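Local coordinates for protein KLLA0F20702p (PDB 5Y5A) that probably acts as telomerase subunit Est1, recruiting telomerase to telomeres through Cdc13, and is here the N-terminal, mainly helical part, at residues A[458-463]-A[532-537]; A[80-85]-A[185-190]; A[273-278]-A[376-381]; A[441-444]-A[448-451]; A[310-315]-A[343-348]. All blocks are in the same frame, centred on the assembly; numbering follows the deposited sequence.

Interaction 1 of 5, residues A[458-463]-A[532-537]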
# COMPACT_ATOMS: atom_id res chain seq x y z
N ASN A 458 -13.35 24.95 13.08
CA ASN A 458 -13.32 26.26 13.75
C ASN A 458 -11.90 26.77 13.98
O ASN A 458 -11.64 27.97 13.87
CB ASN A 458 -14.08 26.22 15.09
CG ASN A 458 -15.61 26.27 14.91
OD1 ASN A 458 -16.10 26.62 13.84
ND2 ASN A 458 -16.35 25.93 15.96
N GLU A 459 -10.98 25.86 14.32
CA GLU A 459 -9.57 26.26 14.48
C GLU A 459 -8.99 26.67 13.13
O GLU A 459 -8.22 27.62 13.03
CB GLU A 459 -8.73 25.13 15.09
CG GLU A 459 -9.11 24.74 16.51
CD GLU A 459 -8.93 25.87 17.50
OE1 GLU A 459 -9.75 25.98 18.43
OE2 GLU A 459 -7.97 26.65 17.34
N LEU A 460 -9.36 25.94 12.09
CA LEU A 460 -8.86 26.25 10.76
C LEU A 460 -9.38 27.61 10.30
O LEU A 460 -8.61 28.43 9.79
CB LEU A 460 -9.25 25.15 9.77
CG LEU A 460 -8.58 23.81 10.11
CD1 LEU A 460 -8.92 22.73 9.12
CD2 LEU A 460 -7.08 24.00 10.21
N LEU A 461 -10.67 27.86 10.50
CA LEU A 461 -11.26 29.15 10.14
C LEU A 461 -10.59 30.31 10.87
O LEU A 461 -10.52 31.43 10.35
CB LEU A 461 -12.76 29.14 10.43
CG LEU A 461 -13.61 28.26 9.50
CD1 LEU A 461 -14.94 27.91 10.14
CD2 LEU A 461 -13.82 28.97 8.17
N SER A 462 -10.08 30.06 12.08
CA SER A 462 -9.41 31.11 12.85
C SER A 462 -7.97 31.34 12.39
O SER A 462 -7.34 32.33 12.76
CB SER A 462 -9.42 30.77 14.34
OG SER A 462 -10.74 30.55 14.80
N SER A 463 -7.45 30.41 11.59
CA SER A 463 -6.09 30.53 11.07
C SER A 463 -6.02 31.53 9.92
O SER A 463 -5.21 32.46 9.95
CB SER A 463 -5.57 29.17 10.60
OG SER A 463 -5.52 28.25 11.68
N SER A 532 -2.43 25.36 1.61
CA SER A 532 -3.25 24.66 0.64
C SER A 532 -4.10 23.54 1.27
O SER A 532 -5.27 23.38 0.91
CB SER A 532 -2.38 24.08 -0.47
OG SER A 532 -3.13 23.20 -1.29
N ARG A 533 -3.52 22.76 2.19
CA ARG A 533 -4.29 21.73 2.90
C ARG A 533 -5.38 22.33 3.79
O ARG A 533 -6.46 21.76 3.93
CB ARG A 533 -3.38 20.83 3.75
CG ARG A 533 -2.47 19.92 2.94
CD ARG A 533 -1.75 18.93 3.84
NE ARG A 533 -0.91 18.01 3.07
CZ ARG A 533 0.39 18.19 2.84
NH1 ARG A 533 1.02 19.26 3.32
NH2 ARG A 533 1.05 17.30 2.12
N VAL A 534 -5.08 23.48 4.39
CA VAL A 534 -6.04 24.17 5.24
C VAL A 534 -7.28 24.54 4.42
O VAL A 534 -8.41 24.28 4.83
CB VAL A 534 -5.43 25.43 5.88
CG1 VAL A 534 -6.52 26.34 6.46
CG2 VAL A 534 -4.42 25.04 6.95
N GLN A 535 -7.05 25.11 3.24
CA GLN A 535 -8.15 25.51 2.37
C GLN A 535 -9.02 24.33 1.95
O GLN A 535 -10.24 24.38 2.06
CB GLN A 535 -7.60 26.22 1.13
CG GLN A 535 -6.70 27.39 1.47
CD GLN A 535 -6.28 28.17 0.25
OE1 GLN A 535 -5.19 27.98 -0.28
NE2 GLN A 535 -7.16 29.07 -0.19
N VAL A 536 -8.39 23.25 1.50
CA VAL A 536 -9.16 22.11 1.02
C VAL A 536 -9.91 21.45 2.17
O VAL A 536 -10.97 20.86 1.97
CB VAL A 536 -8.25 21.07 0.29
CG1 VAL A 536 -7.21 20.47 1.24
CG2 VAL A 536 -9.09 19.98 -0.35
N LEU A 537 -9.37 21.55 3.38
CA LEU A 537 -10.03 20.93 4.53
C LEU A 537 -11.23 21.75 4.95
O LEU A 537 -12.27 21.19 5.29
CB LEU A 537 -9.06 20.77 5.70
CG LEU A 537 -8.22 19.50 5.63
CD1 LEU A 537 -7.19 19.47 6.75
CD2 LEU A 537 -9.12 18.28 5.69

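Interaction 2 of 5, residues A[80-85]-A[185-190]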
# COMPACT_ATOMS: atom_id res chain seq x y z
N ARG A 80 2.94 -10.21 -20.64
CA ARG A 80 2.42 -11.56 -20.54
C ARG A 80 3.56 -12.57 -20.64
O ARG A 80 3.58 -13.58 -19.94
CB ARG A 80 1.37 -11.82 -21.63
CG ARG A 80 0.10 -11.00 -21.45
CD ARG A 80 -0.89 -11.21 -22.60
NE ARG A 80 -2.19 -10.62 -22.31
CZ ARG A 80 -3.19 -10.53 -23.18
NH1 ARG A 80 -3.04 -10.99 -24.42
NH2 ARG A 80 -4.35 -9.98 -22.82
N ILE A 81 4.51 -12.28 -21.52
CA ILE A 81 5.68 -13.13 -21.68
C ILE A 81 6.46 -13.18 -20.37
O ILE A 81 6.95 -14.24 -19.97
CB ILE A 81 6.58 -12.63 -22.81
CG1 ILE A 81 5.91 -12.87 -24.16
CG2 ILE A 81 7.94 -13.31 -22.78
CD1 ILE A 81 6.60 -12.20 -25.32
N LEU A 82 6.54 -12.05 -19.68
CA LEU A 82 7.28 -11.96 -18.43
C LEU A 82 6.55 -12.67 -17.29
O LEU A 82 7.19 -13.20 -16.38
CB LEU A 82 7.54 -10.50 -18.07
CG LEU A 82 8.40 -9.73 -19.06
CD1 LEU A 82 8.36 -8.24 -18.79
CD2 LEU A 82 9.84 -10.24 -19.03
N ASP A 83 5.22 -12.66 -17.32
CA ASP A 83 4.42 -13.33 -16.29
C ASP A 83 4.53 -14.85 -16.44
O ASP A 83 4.69 -15.56 -15.46
CB ASP A 83 2.96 -12.88 -16.35
CG ASP A 83 2.73 -11.50 -15.74
OD1 ASP A 83 3.52 -11.08 -14.87
OD2 ASP A 83 1.75 -10.83 -16.13
N LEU A 84 4.46 -15.33 -17.68
CA LEU A 84 4.67 -16.76 -17.93
C LEU A 84 6.10 -17.17 -17.60
O LEU A 84 6.38 -18.34 -17.29
CB LEU A 84 4.35 -17.10 -19.39
CG LEU A 84 2.87 -17.07 -19.79
CD1 LEU A 84 2.73 -17.34 -21.27
CD2 LEU A 84 2.08 -18.09 -18.99
N THR A 85 7.02 -16.21 -17.69
CA THR A 85 8.42 -16.46 -17.38
C THR A 85 8.62 -16.68 -15.89
O THR A 85 9.28 -17.63 -15.47
CB THR A 85 9.31 -15.31 -17.85
OG1 THR A 85 9.26 -15.22 -19.28
CG2 THR A 85 10.74 -15.54 -17.41
N VAL A 185 5.03 0.08 -20.40
CA VAL A 185 5.08 0.43 -18.99
C VAL A 185 4.79 -0.80 -18.13
O VAL A 185 5.47 -1.05 -17.13
CB VAL A 185 4.09 1.56 -18.64
CG1 VAL A 185 4.11 1.84 -17.15
CG2 VAL A 185 4.43 2.81 -19.43
N MET A 186 3.78 -1.57 -18.53
CA MET A 186 3.47 -2.82 -17.83
C MET A 186 4.64 -3.81 -17.89
O MET A 186 4.91 -4.52 -16.93
CB MET A 186 2.20 -3.46 -18.41
CG MET A 186 0.94 -2.65 -18.18
SD MET A 186 0.78 -2.16 -16.45
CE MET A 186 0.36 -3.72 -15.66
N ALA A 187 5.32 -3.86 -19.03
CA ALA A 187 6.48 -4.74 -19.15
C ALA A 187 7.55 -4.31 -18.17
O ALA A 187 8.17 -5.14 -17.50
CB ALA A 187 7.02 -4.74 -20.57
N SER A 188 7.76 -3.00 -18.07
CA SER A 188 8.74 -2.44 -17.15
C SER A 188 8.37 -2.76 -15.71
O SER A 188 9.21 -3.18 -14.93
CB SER A 188 8.85 -0.93 -17.35
OG SER A 188 9.34 -0.64 -18.64
N GLN A 189 7.09 -2.57 -15.39
CA GLN A 189 6.59 -2.86 -14.05
C GLN A 189 6.81 -4.32 -13.69
O GLN A 189 7.17 -4.65 -12.56
CB GLN A 189 5.11 -2.50 -13.96
CG GLN A 189 4.54 -2.53 -12.54
CD GLN A 189 4.08 -3.91 -12.13
OE1 GLN A 189 3.70 -4.73 -12.96
NE2 GLN A 189 4.11 -4.17 -10.82
N ARG A 190 6.60 -5.21 -14.65
CA ARG A 190 6.83 -6.63 -14.40
C ARG A 190 8.31 -6.91 -14.15
O ARG A 190 8.66 -7.69 -13.26
CB ARG A 190 6.32 -7.47 -15.56
CG ARG A 190 4.80 -7.47 -15.67
CD ARG A 190 4.14 -7.87 -14.35
NE ARG A 190 2.80 -8.37 -14.59
CZ ARG A 190 1.69 -7.64 -14.46
NH1 ARG A 190 1.76 -6.38 -14.06
NH2 ARG A 190 0.51 -8.19 -14.72

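Interaction 3 of 5, residues A[273-278]-A[376-381]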
# COMPACT_ATOMS: atom_id res chain seq x y z
N PRO A 273 -5.81 -13.90 1.05
CA PRO A 273 -5.23 -15.07 1.72
C PRO A 273 -4.10 -14.73 2.69
O PRO A 273 -4.07 -15.29 3.79
CB PRO A 273 -4.70 -15.91 0.55
CG PRO A 273 -5.63 -15.59 -0.58
CD PRO A 273 -6.02 -14.14 -0.39
N ASN A 274 -3.21 -13.83 2.32
CA ASN A 274 -2.11 -13.45 3.22
C ASN A 274 -2.58 -12.66 4.44
O ASN A 274 -2.14 -12.94 5.56
CB ASN A 274 -1.05 -12.67 2.45
CG ASN A 274 -0.07 -13.58 1.74
OD1 ASN A 274 0.90 -14.05 2.33
ND2 ASN A 274 -0.33 -13.84 0.46
N PHE A 275 -3.44 -11.68 4.21
CA PHE A 275 -4.12 -10.97 5.29
C PHE A 275 -4.75 -11.95 6.30
O PHE A 275 -4.63 -11.79 7.51
CB PHE A 275 -5.20 -10.05 4.71
CG PHE A 275 -5.89 -9.18 5.72
CD1 PHE A 275 -5.31 -7.98 6.14
CD2 PHE A 275 -7.14 -9.52 6.21
CE1 PHE A 275 -5.96 -7.15 7.05
CE2 PHE A 275 -7.80 -8.68 7.12
CZ PHE A 275 -7.20 -7.50 7.54
N THR A 276 -5.42 -12.96 5.76
CA THR A 276 -6.13 -13.95 6.57
C THR A 276 -5.15 -14.88 7.30
O THR A 276 -5.38 -15.27 8.44
CB THR A 276 -7.07 -14.78 5.69
OG1 THR A 276 -7.96 -13.89 5.01
CG2 THR A 276 -7.89 -15.76 6.51
N ASN A 277 -4.05 -15.21 6.63
CA ASN A 277 -3.02 -16.06 7.21
C ASN A 277 -2.41 -15.36 8.43
O ASN A 277 -2.03 -16.01 9.40
CB ASN A 277 -1.95 -16.39 6.17
CG ASN A 277 -0.98 -17.48 6.63
OD1 ASN A 277 0.09 -17.18 7.15
ND2 ASN A 277 -1.36 -18.74 6.42
N LEU A 278 -2.36 -14.04 8.37
CA LEU A 278 -1.80 -13.22 9.44
C LEU A 278 -2.77 -12.96 10.59
O LEU A 278 -2.38 -12.99 11.76
CB LEU A 278 -1.31 -11.88 8.87
CG LEU A 278 -0.75 -10.85 9.85
CD1 LEU A 278 0.40 -11.42 10.68
CD2 LEU A 278 -0.30 -9.60 9.10
N GLN A 376 -15.73 -6.28 4.62
CA GLN A 376 -16.89 -6.51 3.75
C GLN A 376 -16.61 -7.58 2.72
O GLN A 376 -17.49 -8.35 2.37
CB GLN A 376 -17.32 -5.21 3.05
CG GLN A 376 -17.75 -4.11 4.03
CD GLN A 376 -18.38 -2.94 3.32
OE1 GLN A 376 -19.48 -2.51 3.67
NE2 GLN A 376 -17.70 -2.42 2.30
N MET A 377 -15.37 -7.65 2.23
CA MET A 377 -15.03 -8.69 1.27
C MET A 377 -14.95 -10.05 1.96
O MET A 377 -15.34 -11.06 1.39
CB MET A 377 -13.72 -8.40 0.57
CG MET A 377 -13.78 -7.22 -0.38
SD MET A 377 -12.15 -6.90 -1.07
CE MET A 377 -12.05 -8.19 -2.30
N ILE A 378 -14.47 -10.07 3.20
CA ILE A 378 -14.24 -11.33 3.89
C ILE A 378 -15.53 -11.89 4.49
O ILE A 378 -15.79 -13.09 4.39
CB ILE A 378 -13.15 -11.16 4.99
CG1 ILE A 378 -11.77 -11.02 4.34
CG2 ILE A 378 -13.17 -12.33 5.96
CD1 ILE A 378 -10.67 -10.54 5.29
N ASN A 379 -16.35 -11.02 5.07
CA ASN A 379 -17.58 -11.46 5.71
C ASN A 379 -18.86 -11.31 4.86
O ASN A 379 -19.93 -11.77 5.26
CB ASN A 379 -17.74 -10.72 7.04
CG ASN A 379 -16.68 -11.12 8.05
OD1 ASN A 379 -16.34 -12.30 8.17
ND2 ASN A 379 -16.13 -10.15 8.76
N GLY A 380 -18.72 -10.69 3.69
CA GLY A 380 -19.82 -10.59 2.74
C GLY A 380 -20.76 -9.42 2.99
O GLY A 380 -20.57 -8.64 3.93
N VAL A 381 -21.77 -9.31 2.14
CA VAL A 381 -22.83 -8.31 2.28
C VAL A 381 -23.68 -8.58 3.51
O VAL A 381 -24.21 -9.68 3.67
CB VAL A 381 -23.71 -8.30 1.01
CG1 VAL A 381 -24.96 -7.44 1.22
CG2 VAL A 381 -22.90 -7.82 -0.19

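Interaction 4 of 5, residues A[441-444]-A[448-451]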
# COMPACT_ATOMS: atom_id res chain seq x y z
N LYS A 441 -23.33 8.33 5.81
CA LYS A 441 -24.50 8.37 6.67
C LYS A 441 -24.13 8.16 8.14
O LYS A 441 -24.64 8.85 9.01
CB LYS A 441 -25.54 7.34 6.23
CG LYS A 441 -26.20 7.71 4.91
CD LYS A 441 -27.00 6.56 4.32
CE LYS A 441 -27.64 6.97 2.99
NZ LYS A 441 -28.34 5.83 2.32
N PHE A 442 -23.24 7.21 8.40
CA PHE A 442 -22.76 6.96 9.76
C PHE A 442 -22.07 8.21 10.33
O PHE A 442 -22.29 8.60 11.48
CB PHE A 442 -21.80 5.76 9.80
CG PHE A 442 -21.38 5.35 11.19
CD1 PHE A 442 -20.33 5.99 11.83
CD2 PHE A 442 -22.05 4.34 11.86
CE1 PHE A 442 -19.94 5.62 13.11
CE2 PHE A 442 -21.67 3.96 13.14
CZ PHE A 442 -20.60 4.60 13.76
N ALA A 443 -21.21 8.81 9.51
CA ALA A 443 -20.43 9.98 9.90
C ALA A 443 -21.32 11.18 10.21
O ALA A 443 -21.11 11.88 11.19
CB ALA A 443 -19.42 10.32 8.80
N HIS A 444 -22.32 11.39 9.35
CA HIS A 444 -23.32 12.46 9.52
C HIS A 444 -24.13 12.32 10.80
O HIS A 444 -24.65 13.31 11.33
CB HIS A 444 -24.27 12.45 8.32
CG HIS A 444 -23.87 13.39 7.22
ND1 HIS A 444 -24.42 13.32 5.96
CD2 HIS A 444 -23.01 14.43 7.20
CE1 HIS A 444 -23.90 14.28 5.20
NE2 HIS A 444 -23.04 14.96 5.94
N SER A 448 -19.85 12.38 18.19
CA SER A 448 -18.45 12.57 18.54
C SER A 448 -17.65 13.03 17.32
O SER A 448 -16.85 13.95 17.42
CB SER A 448 -17.85 11.29 19.11
OG SER A 448 -17.87 10.26 18.15
N PHE A 449 -17.87 12.40 16.17
CA PHE A 449 -17.11 12.75 14.98
C PHE A 449 -17.48 14.14 14.47
O PHE A 449 -16.61 14.94 14.14
CB PHE A 449 -17.28 11.71 13.86
CG PHE A 449 -16.51 12.05 12.62
CD1 PHE A 449 -15.14 11.89 12.57
CD2 PHE A 449 -17.15 12.60 11.51
CE1 PHE A 449 -14.41 12.24 11.44
CE2 PHE A 449 -16.43 12.96 10.38
CZ PHE A 449 -15.06 12.79 10.34
N CYS A 450 -18.77 14.44 14.41
CA CYS A 450 -19.22 15.78 14.01
C CYS A 450 -18.71 16.86 14.95
O CYS A 450 -18.29 17.92 14.51
CB CYS A 450 -20.75 15.84 13.93
SG CYS A 450 -21.38 14.94 12.51
N GLN A 451 -18.75 16.58 16.25
CA GLN A 451 -18.18 17.52 17.22
C GLN A 451 -16.68 17.75 16.93
O GLN A 451 -16.21 18.89 16.96
CB GLN A 451 -18.36 17.01 18.65
CG GLN A 451 -17.81 17.95 19.71
CD GLN A 451 -18.61 19.25 19.80
OE1 GLN A 451 -19.77 19.25 20.19
NE2 GLN A 451 -17.98 20.36 19.41

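Interaction 5 of 5, residues A[310-315]-A[343-348]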
# COMPACT_ATOMS: atom_id res chain seq x y z
N MET A 310 6.88 2.97 19.09
CA MET A 310 6.62 2.72 17.68
C MET A 310 6.10 1.30 17.43
O MET A 310 5.15 1.11 16.69
CB MET A 310 7.87 2.96 16.84
CG MET A 310 7.64 2.74 15.34
SD MET A 310 8.85 3.59 14.30
CE MET A 310 10.38 3.02 15.03
N GLU A 311 6.72 0.30 18.05
CA GLU A 311 6.29 -1.08 17.79
C GLU A 311 4.90 -1.34 18.36
O GLU A 311 4.10 -2.07 17.76
CB GLU A 311 7.32 -2.06 18.34
CG GLU A 311 8.57 -2.11 17.48
CD GLU A 311 9.64 -3.03 18.02
OE1 GLU A 311 9.49 -3.53 19.16
OE2 GLU A 311 10.65 -3.26 17.31
N ILE A 312 4.58 -0.74 19.50
CA ILE A 312 3.23 -0.82 20.04
C ILE A 312 2.19 -0.25 19.07
O ILE A 312 1.11 -0.82 18.88
CB ILE A 312 3.12 -0.10 21.39
CG1 ILE A 312 3.93 -0.87 22.44
CG2 ILE A 312 1.67 0.03 21.83
CD1 ILE A 312 3.87 -0.28 23.81
N MET A 313 2.52 0.87 18.43
CA MET A 313 1.58 1.47 17.49
C MET A 313 1.46 0.64 16.22
O MET A 313 0.40 0.58 15.62
CB MET A 313 1.98 2.90 17.17
CG MET A 313 1.97 3.80 18.40
SD MET A 313 2.27 5.52 18.00
CE MET A 313 3.20 6.02 19.45
N GLU A 314 2.55 -0.02 15.82
CA GLU A 314 2.49 -0.90 14.66
C GLU A 314 1.69 -2.18 14.95
O GLU A 314 0.97 -2.67 14.11
CB GLU A 314 3.89 -1.27 14.18
CG GLU A 314 3.87 -2.12 12.93
CD GLU A 314 5.21 -2.74 12.60
OE1 GLU A 314 6.22 -2.28 13.14
OE2 GLU A 314 5.25 -3.68 11.78
N PHE A 315 1.82 -2.70 16.16
CA PHE A 315 1.26 -4.01 16.46
C PHE A 315 -0.10 -4.02 17.15
O PHE A 315 -0.92 -4.88 16.87
CB PHE A 315 2.24 -4.81 17.31
CG PHE A 315 3.35 -5.42 16.52
CD1 PHE A 315 4.45 -4.68 16.14
CD2 PHE A 315 3.28 -6.75 16.13
CE1 PHE A 315 5.47 -5.24 15.41
CE2 PHE A 315 4.30 -7.32 15.39
CZ PHE A 315 5.40 -6.57 15.04
N GLN A 343 -6.17 -1.82 23.06
CA GLN A 343 -6.77 -0.58 22.60
C GLN A 343 -6.39 0.59 23.48
O GLN A 343 -6.07 1.69 22.99
CB GLN A 343 -8.30 -0.71 22.56
CG GLN A 343 -8.99 0.61 22.29
CD GLN A 343 -10.47 0.56 22.58
OE1 GLN A 343 -10.91 0.83 23.70
NE2 GLN A 343 -11.26 0.21 21.58
N THR A 344 -6.43 0.38 24.79
CA THR A 344 -6.15 1.46 25.71
C THR A 344 -4.68 1.89 25.57
O THR A 344 -4.37 3.08 25.60
CB THR A 344 -6.47 1.07 27.17
OG1 THR A 344 -5.78 -0.13 27.51
CG2 THR A 344 -7.96 0.82 27.33
N LEU A 345 -3.79 0.93 25.37
CA LEU A 345 -2.37 1.24 25.29
C LEU A 345 -2.05 1.89 23.95
O LEU A 345 -1.28 2.85 23.89
CB LEU A 345 -1.52 -0.02 25.50
CG LEU A 345 -0.13 0.18 26.11
CD1 LEU A 345 -0.23 1.02 27.37
CD2 LEU A 345 0.52 -1.14 26.43
N LEU A 346 -2.63 1.35 22.88
CA LEU A 346 -2.55 1.97 21.56
C LEU A 346 -3.01 3.43 21.60
O LEU A 346 -2.32 4.31 21.09
CB LEU A 346 -3.43 1.22 20.55
CG LEU A 346 -3.51 1.88 19.17
CD1 LEU A 346 -2.15 1.78 18.51
CD2 LEU A 346 -4.60 1.28 18.27
N PHE A 347 -4.17 3.68 22.18
CA PHE A 347 -4.73 5.03 22.22
C PHE A 347 -3.87 5.91 23.10
O PHE A 347 -3.64 7.08 22.77
CB PHE A 347 -6.18 5.03 22.71
CG PHE A 347 -7.19 4.72 21.62
CD1 PHE A 347 -7.06 3.59 20.82
CD2 PHE A 347 -8.29 5.55 21.40
CE1 PHE A 347 -7.99 3.31 19.83
CE2 PHE A 347 -9.22 5.28 20.41
CZ PHE A 347 -9.08 4.15 19.63
N ASP A 348 -3.35 5.36 24.20
CA ASP A 348 -2.47 6.13 25.09
C ASP A 348 -1.16 6.50 24.41
O ASP A 348 -0.71 7.65 24.51
CB ASP A 348 -2.18 5.35 26.38
CG ASP A 348 -3.35 5.38 27.36
OD1 ASP A 348 -4.42 5.94 27.03
OD2 ASP A 348 -3.20 4.83 28.48

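Interaction 1 of 5, residues A[458-463]-A[532-537]
L460, near the C-terminal end of helix 447-462, packs on V534 and L537 of helix 526-546, an apolar helix-to-helix contact in the mainly helical body of Est1. The CA atoms of L460 and V534 come to 6.5 Å, which sets the register. From CA the bond to CB of L460 already points at the other helix, and CB lies 4.5 Å from CG1 of V534. The first torsion (chi1 -65°) directs CG beside the backbone N, anti to the carbonyl carbon, and with chi2 at -178° the two methyls fall to different partners. CD1 rests on CB of L537 at 3.9 Å, the tightest point of the contact. CD2 turns to the other residue and stands 4.3 Å from CG2 of V534. One leucine therefore spans V534 and L537, one turn of the facing helix, entirely by van der Waals contact. L423 of helix 421-433 touches V534 and L537 as well, while V538 of helix 526-546 reaches L460, which is buried. Polar bonding within 458-463 includes N458 O, which takes two donors from one residue: S462 OG at 2.9 Å and S462 N at 3.2 Å come in from opposite faces of its carbonyl plane.

Interaction 2 of 5, residues A[80-85]-A[185-190]
L82 drives its CD1 methyl onto helix 179-206, lying 3.9 Å from CB of R190 and 3.4 Å from A187 O. The same methyl reaches CB of A187, so the apolar root of R190 and the small A187 together receive one leucine tip. The segments 80-85 and 185-190 run nearly parallel, at 22°, with axes 9.4 Å apart, as two helices in a bundle of the TPR clan. Beside this apolar patch R190 bends at chi2 (-54°), which carries its guanidinium across to D83. The grip is side-on: NE gives a bond of 2.8 Å to D83 OD1, and NH2 one of 3.2 Å to D83 OD2. Each carboxylate oxygen uses its syn lone pair, although the carboxylate and guanidinium planes stay 32° apart. Behind, NH1 of R190 donates at 2.8 Å to Q189 OE1, which lies near the guanidinium plane, and this fixes the rotation of the group. A methionine in place of R190 would probably leave the D83 carboxylate without its countercharge and Q189 OE1 without this donor. A bound peptide packs on V185 and M186 of the same helix. Two nitrogens on one carboxylate, with the hydroxyl of Y194 as a further partner of D83 OD1, would probably favour a charged D83.

Interaction 3 of 5, residues A[273-278]-A[376-381]
This is a small apolar contact between two helices, in which I378 near the C-terminal end of helix 339-379 reaches F275 and T276 on the short helix 271-279. Only 81 Å² is buried between the segments, and the nearest CA atoms, those of T276 and I378, stay 8.9 Å apart, so the gap is bridged by side-chain ends alone. CD1 of I378 does the touching. It lies 3.8 Å from CD2 of F275 and 3.9 Å from CE2, meeting the CD2-CE2 bond of the ring obliquely. The ring is brought there by a first torsion that sets CG anti to the backbone N (chi1 -175°), and the isoleucine extends to meet it with CD1 swung out at the end of a straight CG1 arm (chi2 167°). The same methyl approaches T276 OG1 at 4.3 Å, while that hydroxyl is hydrogen-bonded to I272 O of its own helix. Both segments belong to the Est1 DNA/RNA binding domain, of the TPR clan, and the contact joins its short helix 271-279 to the end of the long helix 339-379. F326, from a loop, touches F275, T276 and I378 alike, and V259 of helix 251-263 lies against F275. Past N379 the helix stops: G380 leaves helical angles with a positive phi of 85°, accepted readily by glycine, and N379 ND2 is hydrogen-bonded to I325 O.

Interaction 4 of 5, residues A[441-444]-A[448-451]
Going along 441-444, A443 is the first residue to meet 448-451, and it does so through both its methyl and its carbonyl. CB of A443 lies 4.2 Å from CD2 of F449, and A443 O stands 4.0 Å from that carbon, near the plane of the ring and at its edge. With CG anti to the backbone N (chi1 180°), the ring of F449 reaches toward A443. A443 O also faces the thiol: SG of C450 is 3.3 Å away, a close approach to a carbonyl at the end of helix 437-444. Next, H444 adds its own carbonyl, with O at 3.8 Å from C450 SG, so one sulfur sits against two successive carbonyls. The imidazole of H444 turns the other way, stacks on F544 and bonds through NE2 to F544 O; the bound peptide lies against K441 and H444. This is a sharp corner between consecutive helices, two residues apart: the second sets off in a steeply different direction, and F449 and C450 of its first turn meet the end of the first. Around it stand helix 385-410, whose F399 meets F449 edge-to-face and touches A443, helix 421-433, whose I433 touches both, and strand 552-555, whose F552 lies on C450.

Interaction 5 of 5, residues A[310-315]-A[343-348]
L346 carries the close part of this contact, setting its CD1 methyl on the backbone of M313 rather than on a side-chain tip. CD1 of L346 lies 3.9 Å from M313 CA and 4.0 Å from M313 O. The same methyl comes to 4.2 Å from I312 O, so it sits against the backbone of two successive residues, I312 and M313. CG of L346 stands anti to its backbone N (chi1 175°), which aims the branch at the other helix, and here the CA atoms of M313 and L346 draw to 5.8 Å. The two segments pack at a steep angle, 126° between their directions, with axes 9.3 Å apart: an alpha-alpha packing within the Est1 DNA/RNA binding domain, of the TPR clan. I317 also touches L346, and M313 goes on along helix 339-379 to N357 and I361. Toward the open side the fit is slacker. I312 CD1 meets L345 CD2 at 4.3 Å, methyl to methyl, and L345 is partly exposed, touched also by E301 and Y316 from loops. Beyond it, D348 is exposed to solvent, while F315 of the first helix turns away from this contact to helix 285-298.

Overall arrangement
Along the chain interaction 2 comes first, then interaction 3 enclosing interaction 5, then interaction 4 and last interaction 1. Interaction 2 lies in the Est1 activating domain, nearest to interaction 3 at about 28 Å between centres, and across the chain's centre from interactions 1, 4 and 5. Interactions 3, 4 and 5 lie in the DNA/RNA binding domain, as does segment 458-463 of interaction 1. The long helix 339-379 links interaction 5 at its N-terminal part with interaction 3 at its C-terminal end, about 23 Å between centres. Helix 447-462 similarly joins interactions 4 and 1, about 19 Å between centres. None touches another, so these are local packings spread through a predominantly helical chain.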